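PDB 4YO1: DegQ from Legionella pneumophila, which probably acts as a periplasmic serine endopeptidase of the HtrA (S1C) family, seen here as a protease domain with its first PDZ domain. Local coordinates for residues I101-Q106 with L127-K132; D149-I154 with E212-N217; G250-H253 with I259-Q262; T329-I334 with P340-V345. The protein carries 1 engineered substitution. All blocks are in the same frame, centred on the assembly; numbering follows the deposited sequence.

Interaction 1: I101-Q106 with L127-K132; sequences ITVTLQ and LKIDAK
Ile101 and Leu127 meet by their methyl ends, reaching toward each other from two strands that share no hydrogen bond. The two side chains slant across one another, and each offers two methyls. CG2 of Ile101 lies 3.9 Å from CD1 of Leu127, while CD1 of Ile101 lies 4.0 Å from CD2 of the same leucine, so the branched ends mesh as a pair of forks. The torsions of Ile101 explain this: CG2 stands anti to the backbone N, CG1 beside that N (chi1 -61°), and the chain runs on extended to CD1, which spreads the two methyls to reach both arms of the leucine.

Two residues further along, Val103 and Ile129 make a slighter touch. Here one long arm does the work, CD1 of Ile129 coming to 4.1 Å from CB of Val103. The CA atoms of this pair are 8.6 Å apart, a spacing bridged by side chains alone.

Strands 98-104 and 124-128 both flank strand 110-119 in the N-terminal barrel of the trypsin-like domain, and the contact spans its interior. Leu115 of that middle strand packs on Leu127, and Val36 and Val38 of strand 33-40 pack on Val103 and Ile101. With four buried aliphatic side chains and no polar atom engaged between the segments, the two sides are held by dispersion and the exclusion of water, without directional bonds.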
loop_
_atom_site.group_PDB
_atom_site.type_symbol
_atom_site.label_atom_id
_atom_site.label_comp_id
_atom_site.label_asym_id
_atom_site.label_seq_id
_atom_site.Cartn_x
_atom_site.Cartn_y
_atom_site.Cartn_z
ATOM N N ILE A 101 8.245 -26.777 18.267
ATOM C CA ILE A 101 7.763 -25.411 18.195
ATOM C C ILE A 101 8.545 -24.574 19.176
ATOM O O ILE A 101 8.407 -24.731 20.384
ATOM C CB ILE A 101 6.284 -25.316 18.563
ATOM C CG1 ILE A 101 5.445 -26.140 17.593
ATOM C CG2 ILE A 101 5.839 -23.877 18.544
ATOM C CD1 ILE A 101 4.007 -26.272 18.004
ATOM N N THR A 102 9.376 -23.683 18.664
ATOM C CA THR A 102 10.115 -22.800 19.548
ATOM C C THR A 102 9.722 -21.328 19.383
ATOM O O THR A 102 9.658 -20.801 18.267
ATOM C CB THR A 102 11.636 -22.986 19.407
ATOM O OG1 THR A 102 12.306 -21.986 20.180
ATOM C CG2 THR A 102 12.067 -22.877 17.953
ATOM N N VAL A 103 9.453 -20.690 20.522
ATOM C CA VAL A 103 9.022 -19.298 20.584
ATOM C C VAL A 103 10.152 -18.416 21.086
ATOM O O VAL A 103 10.798 -18.722 22.082
ATOM C CB VAL A 103 7.787 -19.133 21.515
ATOM C CG1 VAL A 103 7.825 -17.816 22.265
ATOM C CG2 VAL A 103 6.488 -19.197 20.712
ATOM N N THR A 104 10.353 -17.293 20.416
ATOM C CA THR A 104 11.358 -16.341 20.837
ATOM C C THR A 104 10.625 -15.030 21.127
ATOM O O THR A 104 9.863 -14.540 20.309
ATOM C CB THR A 104 12.502 -16.218 19.814
ATOM O OG1 THR A 104 11.978 -15.807 18.552
ATOM C CG2 THR A 104 13.226 -17.534 19.656
ATOM N N LEU A 105 10.863 -14.480 22.309
ATOM C CA LEU A 105 10.217 -13.256 22.772
ATOM C C LEU A 105 10.886 -12.002 22.280
ATOM O O LEU A 105 11.732 -12.045 21.402
ATOM C CB LEU A 105 10.191 -13.203 24.295
ATOM C CG LEU A 105 9.501 -14.339 25.031
ATOM C CD1 LEU A 105 9.481 -14.022 26.513
ATOM C CD2 LEU A 105 8.092 -14.521 24.504
ATOM N N GLN A 106 10.478 -10.872 22.839
ATOM C CA GLN A 106 11.068 -9.602 22.431
ATOM C C GLN A 106 12.440 -9.457 23.068
ATOM O O GLN A 106 13.397 -9.020 22.416
ATOM C CB GLN A 106 10.182 -8.415 22.816
ATOM C CG GLN A 106 10.734 -7.073 22.347
ATOM C CD GLN A 106 10.090 -5.895 23.050
ATOM O OE1 GLN A 106 9.053 -6.030 23.690
ATOM N NE2 GLN A 106 10.712 -4.732 22.943
ATOM N N LEU A 127 -1.023 -22.043 21.672
ATOM C CA LEU A 127 0.158 -22.640 22.282
ATOM C C LEU A 127 0.292 -22.182 23.728
ATOM O O LEU A 127 -0.147 -21.086 24.082
ATOM C CB LEU A 127 1.419 -22.252 21.506
ATOM C CG LEU A 127 1.405 -22.330 19.976
ATOM C CD1 LEU A 127 2.675 -21.736 19.411
ATOM C CD2 LEU A 127 1.223 -23.748 19.478
ATOM N N LYS A 128 0.896 -23.017 24.567
ATOM C CA LYS A 128 1.124 -22.631 25.953
ATOM C C LYS A 128 2.606 -22.466 26.232
ATOM O O LYS A 128 3.439 -23.188 25.698
ATOM C CB LYS A 128 0.491 -23.625 26.937
ATOM C CG LYS A 128 0.311 -23.058 28.348
ATOM C CD LYS A 128 -0.408 -24.035 29.266
ATOM C CE LYS A 128 -0.760 -23.396 30.606
ATOM N NZ LYS A 128 -1.694 -24.256 31.398
ATOM N N ILE A 129 2.917 -21.487 27.068
ATOM C CA ILE A 129 4.278 -21.215 27.477
ATOM C C ILE A 129 4.321 -21.324 29.003
ATOM O O ILE A 129 3.447 -20.798 29.699
ATOM C CB ILE A 129 4.750 -19.823 26.944
ATOM C CG1 ILE A 129 5.946 -19.975 26.001
ATOM C CG2 ILE A 129 5.087 -18.857 28.067
ATOM C CD1 ILE A 129 5.602 -20.561 24.650
ATOM N N ASP A 130 5.300 -22.063 29.516
ATOM C CA ASP A 130 5.449 -22.229 30.958
ATOM C C ASP A 130 6.475 -21.239 31.486
ATOM O O ASP A 130 7.529 -21.625 31.989
ATOM C CB ASP A 130 5.824 -23.671 31.319
ATOM C CG ASP A 130 4.619 -24.602 31.325
ATOM O OD1 ASP A 130 3.474 -24.097 31.321
ATOM O OD2 ASP A 130 4.813 -25.836 31.342
ATOM N N ALA A 131 6.150 -19.955 31.356
ATOM C CA ALA A 131 7.043 -18.878 31.763
ATOM C C ALA A 131 6.293 -17.715 32.410
ATOM O O ALA A 131 5.067 -17.622 32.328
ATOM C CB ALA A 131 7.839 -18.387 30.573
ATOM N N LYS A 132 7.047 -16.821 33.043
ATOM C CA LYS A 132 6.472 -15.698 33.774
ATOM C C LYS A 132 7.072 -14.366 33.320
ATOM O O LYS A 132 7.938 -14.337 32.447
ATOM C CB LYS A 132 6.684 -15.885 35.279
ATOM C CG LYS A 132 6.618 -17.338 35.738
ATOM C CD LYS A 132 5.894 -17.484 37.066
ATOM C CE LYS A 132 5.604 -18.948 37.360
ATOM N NZ LYS A 132 4.956 -19.613 36.194
#

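Interaction 2: D149-I154 with E212-N217; sequences DYVVAI and ELIGIN. With CD (cadmium ion), chain B.
The apolar part of this contact is a single close touch, CG2 of Val151 against CD1 of Ile214 at 3.6 Å, with the two side chains slanted across each other. Ile214 puts its CG1 branch between its own backbone N and carbonyl carbon (chi1 41°), and CD1 at the end of that branch reaches the valine. The backbone is irregular here too: Ile214 and Gly215 both face Leu206 in a classic beta bulge.

The polar part centres on the amide of Asn217. Its ND2 sits 3.8 Å from CB of Ala153 and 3.4 Å from O of Ile154, but the angle to that carbonyl is too poor for a hydrogen bond. The amide is instead bonded to O of Asn201, next to Ala202, an engineered residue at the position predicted to hold the charge-relay serine. Asn217 thus lies beside the active-site loop, with CB of Ala153 and the carbonyl of Ile154 close to its nitrogen.

The metal contact belongs to Glu212 alone of the two segments. Its extended side chain grips a cadmium ion with both carboxylate oxygens, OE1 at 2.4 Å and OE2 at 2.3 Å, a bidentate arrangement.

Strands 150-154 and 213-217 run at 38° to each other, with axes 8.0 Å apart at closest approach. Strand 205-207 sits between them in the C-terminal barrel, its Leu206 packing on Val151, Ile214 and Asn217. Strand 168-176 pairs with the other edge of strand 150-155, while Tyr150 meets Phe171 of the second subunit edge-to-face.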
loop_
_atom_site.group_PDB
_atom_site.type_symbol
_atom_site.label_atom_id
_atom_site.label_comp_id
_atom_site.label_asym_id
_atom_site.label_seq_id
_atom_site.Cartn_x
_atom_site.Cartn_y
_atom_site.Cartn_z
ATOM N N ASP A 149 -11.534 2.260 8.969
ATOM C CA ASP A 149 -10.690 2.316 10.148
ATOM C C ASP A 149 -9.261 2.019 9.736
ATOM O O ASP A 149 -9.026 1.102 8.960
ATOM C CB ASP A 149 -11.143 1.276 11.177
ATOM C CG ASP A 149 -12.419 1.671 11.891
ATOM O OD1 ASP A 149 -12.656 2.879 12.088
ATOM O OD2 ASP A 149 -13.186 0.769 12.272
ATOM N N TYR A 150 -8.310 2.797 10.245
ATOM C CA TYR A 150 -6.904 2.538 9.976
ATOM C C TYR A 150 -6.499 1.284 10.714
ATOM O O TYR A 150 -7.168 0.849 11.636
ATOM C CB TYR A 150 -6.025 3.717 10.402
ATOM C CG TYR A 150 -6.351 4.995 9.674
ATOM C CD1 TYR A 150 -6.086 5.128 8.323
ATOM C CD2 TYR A 150 -6.934 6.063 10.338
ATOM C CE1 TYR A 150 -6.400 6.294 7.656
ATOM C CE2 TYR A 150 -7.243 7.220 9.689
ATOM C CZ TYR A 150 -6.979 7.338 8.353
ATOM O OH TYR A 150 -7.292 8.512 7.707
ATOM N N VAL A 151 -5.375 0.712 10.320
ATOM C CA VAL A 151 -5.051 -0.640 10.735
ATOM C C VAL A 151 -3.578 -0.949 10.485
ATOM O O VAL A 151 -3.021 -0.528 9.471
ATOM C CB VAL A 151 -5.981 -1.622 9.991
ATOM C CG1 VAL A 151 -5.210 -2.533 9.048
ATOM C CG2 VAL A 151 -6.841 -2.374 10.977
ATOM N N VAL A 152 -2.945 -1.647 11.428
ATOM C CA VAL A 152 -1.541 -2.011 11.285
ATOM C C VAL A 152 -1.280 -3.488 11.563
ATOM O O VAL A 152 -1.662 -4.016 12.606
ATOM C CB VAL A 152 -0.638 -1.133 12.164
ATOM C CG1 VAL A 152 0.706 -1.833 12.452
ATOM C CG2 VAL A 152 -0.410 0.220 11.501
ATOM N N ALA A 153 -0.615 -4.140 10.617
ATOM C CA ALA A 153 -0.304 -5.556 10.728
ATOM C C ALA A 153 1.114 -5.760 11.231
ATOM O O ALA A 153 2.074 -5.533 10.507
ATOM C CB ALA A 153 -0.477 -6.227 9.383
ATOM N N ILE A 154 1.243 -6.203 12.474
ATOM C CA ILE A 154 2.555 -6.401 13.091
ATOM C C ILE A 154 2.949 -7.871 13.123
ATOM O O ILE A 154 2.090 -8.756 13.175
ATOM C CB ILE A 154 2.583 -5.913 14.541
ATOM C CG1 ILE A 154 1.797 -4.622 14.695
ATOM C CG2 ILE A 154 4.019 -5.730 15.017
ATOM C CD1 ILE A 154 1.552 -4.302 16.147
ATOM N N GLU A 212 -5.180 -1.112 19.827
ATOM C CA GLU A 212 -5.970 -2.212 20.349
ATOM C C GLU A 212 -5.912 -3.350 19.352
ATOM O O GLU A 212 -6.040 -3.154 18.147
ATOM C CB GLU A 212 -7.421 -1.791 20.609
ATOM C CG GLU A 212 -7.572 -0.359 21.111
ATOM C CD GLU A 212 -8.997 -0.012 21.512
ATOM O OE1 GLU A 212 -9.863 -0.903 21.568
ATOM O OE2 GLU A 212 -9.261 1.167 21.781
ATOM N N LEU A 213 -5.688 -4.544 19.874
ATOM C CA LEU A 213 -5.660 -5.757 19.077
ATOM C C LEU A 213 -7.056 -6.094 18.579
ATOM O O LEU A 213 -7.922 -6.487 19.361
ATOM C CB LEU A 213 -5.111 -6.917 19.915
ATOM C CG LEU A 213 -5.207 -8.307 19.281
ATOM C CD1 LEU A 213 -4.251 -8.440 18.094
ATOM C CD2 LEU A 213 -4.957 -9.365 20.336
ATOM N N ILE A 214 -7.275 -5.951 17.278
ATOM C CA ILE A 214 -8.594 -6.218 16.708
ATOM C C ILE A 214 -8.653 -7.452 15.826
ATOM O O ILE A 214 -9.727 -7.816 15.353
ATOM C CB ILE A 214 -9.116 -5.036 15.885
ATOM C CG1 ILE A 214 -7.984 -4.433 15.055
ATOM C CG2 ILE A 214 -9.704 -3.996 16.799
ATOM C CD1 ILE A 214 -8.340 -4.232 13.639
ATOM N N GLY A 215 -7.515 -8.098 15.604
ATOM C CA GLY A 215 -7.499 -9.255 14.733
ATOM C C GLY A 215 -6.174 -9.974 14.642
ATOM O O GLY A 215 -5.124 -9.421 14.985
ATOM N N ILE A 216 -6.230 -11.217 14.168
ATOM C CA ILE A 216 -5.036 -12.041 13.988
ATOM C C ILE A 216 -4.743 -12.306 12.508
ATOM O O ILE A 216 -5.611 -12.770 11.776
ATOM C CB ILE A 216 -5.182 -13.383 14.720
ATOM C CG1 ILE A 216 -5.394 -13.152 16.219
ATOM C CG2 ILE A 216 -3.951 -14.243 14.494
ATOM C CD1 ILE A 216 -4.190 -12.540 16.922
ATOM N N ASN A 217 -3.521 -12.017 12.077
ATOM C CA ASN A 217 -3.186 -12.105 10.658
ATOM C C ASN A 217 -3.226 -13.532 10.133
ATOM O O ASN A 217 -2.918 -14.470 10.855
ATOM C CB ASN A 217 -1.819 -11.476 10.398
ATOM C CG ASN A 217 -1.733 -10.051 10.900
ATOM O OD1 ASN A 217 -2.755 -9.381 11.068
ATOM N ND2 ASN A 217 -0.513 -9.577 11.141
HETATM CD CD CD B . -11.553 0.804 21.536
#

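Interaction 3: G250-H253 with I259-Q262; sequences GSIH and IFVQ
Gln262 reaches Ser251 with the tip of its side chain, along a bent path. From CB the chain sets out with CG anti to the backbone N (chi1 -153°), then turns at chi2 (69°), which swings the amide back to the segment 250-253. Phe249 and Gln245 of helix 236-249 also pack on this side chain. At the tip, OE1 accepts a hydrogen bond from OG of Ser251 at 2.9 Å, the hydroxyl approaching almost in line with the C=O bond (161°). The same OE1 lies at the edge of the His253 ring, near its plane, 4.2 Å from CD2. NE2 lies near O of Val261, at an angle too poor for a hydrogen bond.

The backbone adds one bond, Val261 N to His253 O at 2.8 Å. On the side of Phe260, Ile252 is extended so that its CD1 comes to 3.6 Å from CE2 of the ring.

Just past helix 236-249, Gly250 takes a positive phi. The segment after it leads from the protease domain to the edge of the PDZ sheet, where strand 259-263 also pairs with strand 281-286. The arrangement is that of a protease-to-PDZ junction, as in HtrA proteases.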
loop_
_atom_site.group_PDB
_atom_site.type_symbol
_atom_site.label_atom_id
_atom_site.label_comp_id
_atom_site.label_asym_id
_atom_site.label_seq_id
_atom_site.Cartn_x
_atom_site.Cartn_y
_atom_site.Cartn_z
ATOM N N GLY A 250 -9.918 -28.585 24.900
ATOM C CA GLY A 250 -8.813 -29.228 24.212
ATOM C C GLY A 250 -9.105 -29.451 22.746
ATOM O O GLY A 250 -8.362 -30.130 22.051
ATOM N N SER A 251 -10.196 -28.868 22.272
ATOM C CA SER A 251 -10.617 -29.039 20.889
ATOM C C SER A 251 -11.644 -27.980 20.496
ATOM O O SER A 251 -11.985 -27.105 21.291
ATOM C CB SER A 251 -11.208 -30.433 20.696
ATOM O OG SER A 251 -12.057 -30.774 21.780
ATOM N N ILE A 252 -12.124 -28.052 19.260
ATOM C CA ILE A 252 -13.166 -27.146 18.805
ATOM C C ILE A 252 -13.905 -27.710 17.606
ATOM O O ILE A 252 -13.299 -28.100 16.617
ATOM C CB ILE A 252 -12.630 -25.730 18.478
ATOM C CG1 ILE A 252 -13.753 -24.880 17.879
ATOM C CG2 ILE A 252 -11.428 -25.793 17.541
ATOM C CD1 ILE A 252 -13.323 -23.538 17.397
ATOM N N HIS A 253 -15.227 -27.740 17.706
ATOM C CA HIS A 253 -16.051 -28.360 16.689
ATOM C C HIS A 253 -17.250 -27.478 16.386
ATOM O O HIS A 253 -18.076 -27.218 17.254
ATOM C CB HIS A 253 -16.503 -29.744 17.168
ATOM C CG HIS A 253 -15.372 -30.643 17.562
ATOM N ND1 HIS A 253 -14.897 -31.642 16.734
ATOM C CD2 HIS A 253 -14.617 -30.697 18.683
ATOM C CE1 HIS A 253 -13.901 -32.269 17.337
ATOM N NE2 HIS A 253 -13.710 -31.716 18.518
ATOM N N ILE A 259 -23.062 -22.044 15.869
ATOM C CA ILE A 259 -22.939 -22.674 17.179
ATOM C C ILE A 259 -21.716 -23.567 17.241
ATOM O O ILE A 259 -21.198 -24.019 16.218
ATOM C CB ILE A 259 -24.175 -23.495 17.582
ATOM C CG1 ILE A 259 -24.121 -24.895 16.971
ATOM C CG2 ILE A 259 -25.443 -22.763 17.205
ATOM C CD1 ILE A 259 -24.917 -25.897 17.737
ATOM N N PHE A 260 -21.249 -23.792 18.461
ATOM C CA PHE A 260 -20.097 -24.641 18.704
ATOM C C PHE A 260 -20.577 -25.826 19.526
ATOM O O PHE A 260 -21.301 -25.649 20.516
ATOM C CB PHE A 260 -19.009 -23.880 19.477
ATOM C CG PHE A 260 -18.296 -22.823 18.668
ATOM C CD1 PHE A 260 -18.991 -21.989 17.803
ATOM C CD2 PHE A 260 -16.933 -22.641 18.802
ATOM C CE1 PHE A 260 -18.342 -21.016 17.072
ATOM C CE2 PHE A 260 -16.276 -21.659 18.072
ATOM C CZ PHE A 260 -16.981 -20.850 17.211
ATOM N N VAL A 261 -20.186 -27.032 19.122
ATOM C CA VAL A 261 -20.558 -28.216 19.890
ATOM C C VAL A 261 -19.362 -28.984 20.447
ATOM O O VAL A 261 -18.222 -28.809 20.009
ATOM C CB VAL A 261 -21.502 -29.153 19.111
ATOM C CG1 VAL A 261 -22.885 -28.545 19.019
ATOM C CG2 VAL A 261 -20.949 -29.449 17.729
ATOM N N GLN A 262 -19.638 -29.821 21.437
ATOM C CA GLN A 262 -18.606 -30.581 22.106
ATOM C C GLN A 262 -19.127 -31.986 22.407
ATOM O O GLN A 262 -20.330 -32.221 22.427
ATOM C CB GLN A 262 -18.195 -29.868 23.394
ATOM C CG GLN A 262 -16.777 -30.152 23.852
ATOM C CD GLN A 262 -15.741 -29.547 22.931
ATOM O OE1 GLN A 262 -14.608 -30.020 22.856
ATOM N NE2 GLN A 262 -16.129 -28.498 22.215
#

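Interaction 4: T329-I334 with P340-V345; sequences TAKIKI and PLTLDV
This is a beta hairpin of the PDZ domain: strands 329-334 and 340-345 run antiparallel, with axes 4.5 Å apart at closest approach, and strand 302-306 pairs with the other edge of strand 329-336. Three hydrogen-bonded pairs build the ladder: Ala330 with Val345, Ile332 with Leu343 and Ile334 with Leu341. Ala330 N bonds to Val345 O at 2.9 Å, and Val345 N returns a bond to Ala330 O. At the Ile334 end, N of Ile334 makes a weak bond to O of Leu341.

One face of the hairpin is aliphatic. CD1 of Ile332 meets CG2 of Val345 at 3.7 Å, the two side chains crossing at about a right angle. With chi1 at 72° the CG1 arm of Ile334 folds over toward the partner strand, CG1 lying 3.5 Å from CB of Leu341 and CD1 3.7 Å from CD1 of Leu343. Leu297 and Ile306 also pack on Ile332, which is buried.

On the other face Lys331 and Asp344 run alongside each other, both leading out from the sheet in the same direction. The lysine bends at its last torsion, and NZ reaches OD1 of Asp344 at 3.2 Å on the syn lone pair. Both residues are exposed, so solvent would probably weaken this salt bridge; backbone bonds and the apolar face probably contribute more to holding the hairpin.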
loop_
_atom_site.group_PDB
_atom_site.type_symbol
_atom_site.label_atom_id
_atom_site.label_comp_id
_atom_site.label_asym_id
_atom_site.label_seq_id
_atom_site.Cartn_x
_atom_site.Cartn_y
_atom_site.Cartn_z
ATOM N N THR A 329 -35.850 -26.870 6.384
ATOM C CA THR A 329 -36.383 -27.005 7.729
ATOM C C THR A 329 -35.764 -28.240 8.369
ATOM O O THR A 329 -35.876 -29.343 7.835
ATOM C CB THR A 329 -37.915 -27.153 7.716
ATOM O OG1 THR A 329 -38.269 -28.500 7.373
ATOM C CG2 THR A 329 -38.532 -26.184 6.712
ATOM N N ALA A 330 -35.097 -28.052 9.501
ATOM C CA ALA A 330 -34.478 -29.166 10.209
ATOM C C ALA A 330 -35.029 -29.290 11.628
ATOM O O ALA A 330 -34.893 -28.374 12.440
ATOM C CB ALA A 330 -32.967 -29.008 10.232
ATOM N N LYS A 331 -35.662 -30.424 11.917
ATOM C CA LYS A 331 -36.211 -30.687 13.242
ATOM C C LYS A 331 -35.164 -31.319 14.147
ATOM O O LYS A 331 -34.799 -32.477 13.968
ATOM C CB LYS A 331 -37.426 -31.614 13.149
ATOM C CG LYS A 331 -38.732 -30.917 12.799
ATOM C CD LYS A 331 -39.912 -31.881 12.892
ATOM C CE LYS A 331 -41.245 -31.145 12.843
ATOM N NZ LYS A 331 -41.436 -30.232 14.013
ATOM N N ILE A 332 -34.688 -30.566 15.128
ATOM C CA ILE A 332 -33.649 -31.082 16.003
ATOM C C ILE A 332 -34.083 -31.232 17.458
ATOM O O ILE A 332 -34.319 -30.256 18.170
ATOM C CB ILE A 332 -32.332 -30.277 15.875
ATOM C CG1 ILE A 332 -32.497 -28.838 16.346
ATOM C CG2 ILE A 332 -31.876 -30.247 14.433
ATOM C CD1 ILE A 332 -31.230 -28.048 16.236
ATOM N N LYS A 333 -34.206 -32.480 17.888
ATOM C CA LYS A 333 -34.471 -32.769 19.285
ATOM C C LYS A 333 -33.310 -32.275 20.136
ATOM O O LYS A 333 -32.145 -32.542 19.839
ATOM C CB LYS A 333 -34.679 -34.270 19.500
ATOM C CG LYS A 333 -36.128 -34.737 19.421
ATOM C CD LYS A 333 -36.230 -36.242 19.661
ATOM C CE LYS A 333 -37.674 -36.691 19.835
ATOM N NZ LYS A 333 -37.774 -38.129 20.217
ATOM N N ILE A 334 -33.637 -31.532 21.183
ATOM C CA ILE A 334 -32.644 -31.093 22.148
ATOM C C ILE A 334 -33.112 -31.519 23.524
ATOM O O ILE A 334 -34.200 -32.072 23.676
ATOM C CB ILE A 334 -32.477 -29.567 22.150
ATOM C CG1 ILE A 334 -33.695 -28.902 22.795
ATOM C CG2 ILE A 334 -32.256 -29.053 20.735
ATOM C CD1 ILE A 334 -33.627 -27.400 22.829
ATOM N N PRO A 340 -37.289 -32.471 27.099
ATOM C CA PRO A 340 -37.005 -32.573 25.664
ATOM C C PRO A 340 -37.756 -31.518 24.860
ATOM O O PRO A 340 -38.924 -31.247 25.124
ATOM C CB PRO A 340 -37.518 -33.969 25.311
ATOM C CG PRO A 340 -38.635 -34.194 26.271
ATOM C CD PRO A 340 -38.255 -33.490 27.544
ATOM N N LEU A 341 -37.075 -30.918 23.893
ATOM C CA LEU A 341 -37.723 -29.993 22.985
ATOM C C LEU A 341 -37.494 -30.454 21.569
ATOM O O LEU A 341 -36.938 -31.518 21.329
ATOM C CB LEU A 341 -37.174 -28.575 23.138
ATOM C CG LEU A 341 -37.496 -27.788 24.408
ATOM C CD1 LEU A 341 -38.959 -27.968 24.797
ATOM C CD2 LEU A 341 -36.563 -28.179 25.549
ATOM N N THR A 342 -37.939 -29.628 20.637
ATOM C CA THR A 342 -37.704 -29.841 19.229
ATOM C C THR A 342 -37.631 -28.452 18.643
ATOM O O THR A 342 -38.413 -27.586 19.015
ATOM C CB THR A 342 -38.856 -30.623 18.589
ATOM O OG1 THR A 342 -39.146 -31.783 19.379
ATOM C CG2 THR A 342 -38.496 -31.055 17.178
ATOM N N LEU A 343 -36.686 -28.225 17.745
ATOM C CA LEU A 343 -36.448 -26.883 17.242
ATOM C C LEU A 343 -36.408 -26.855 15.728
ATOM O O LEU A 343 -35.574 -27.508 15.112
ATOM C CB LEU A 343 -35.142 -26.331 17.815
ATOM C CG LEU A 343 -35.160 -25.937 19.297
ATOM C CD1 LEU A 343 -33.800 -25.438 19.747
ATOM C CD2 LEU A 343 -36.224 -24.884 19.565
ATOM N N ASP A 344 -37.319 -26.099 15.127
ATOM C CA ASP A 344 -37.357 -25.963 13.676
ATOM C C ASP A 344 -36.284 -24.970 13.254
ATOM O O ASP A 344 -36.309 -23.819 13.682
ATOM C CB ASP A 344 -38.731 -25.475 13.214
ATOM C CG ASP A 344 -39.868 -26.353 13.713
ATOM O OD1 ASP A 344 -39.703 -27.589 13.783
ATOM O OD2 ASP A 344 -40.944 -25.803 14.029
ATOM N N VAL A 345 -35.332 -25.410 12.432
ATOM C CA VAL A 345 -34.179 -24.565 12.096
ATOM C C VAL A 345 -33.863 -24.449 10.602
ATOM O O VAL A 345 -34.085 -25.376 9.823
ATOM C CB VAL A 345 -32.894 -25.011 12.824
ATOM C CG1 VAL A 345 -32.025 -23.831 13.110
ATOM C CG2 VAL A 345 -33.231 -25.721 14.122
#

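Following the chain, the four contacts come in series. Interactions 1 and 2 belong to the two barrels of the trypsin-like domain, their centres about 22 Å apart. The predicted catalytic residues lie closer to interaction 2: the side chain of Asn217 is about 5 Å from that of Ala202, engineered at the predicted serine position, against about 11 Å from Leu127 to His93 and Asp123. In interaction 3, at the passage into the PDZ domain, the side chain of Ile252 is about 6 Å from a bound cadmium ion. It shares a sheet with interaction 4, where Leu341 is about 10 Å from a cadmium ion. Interaction 4 is remote from interaction 1, their centres about 45 Å apart.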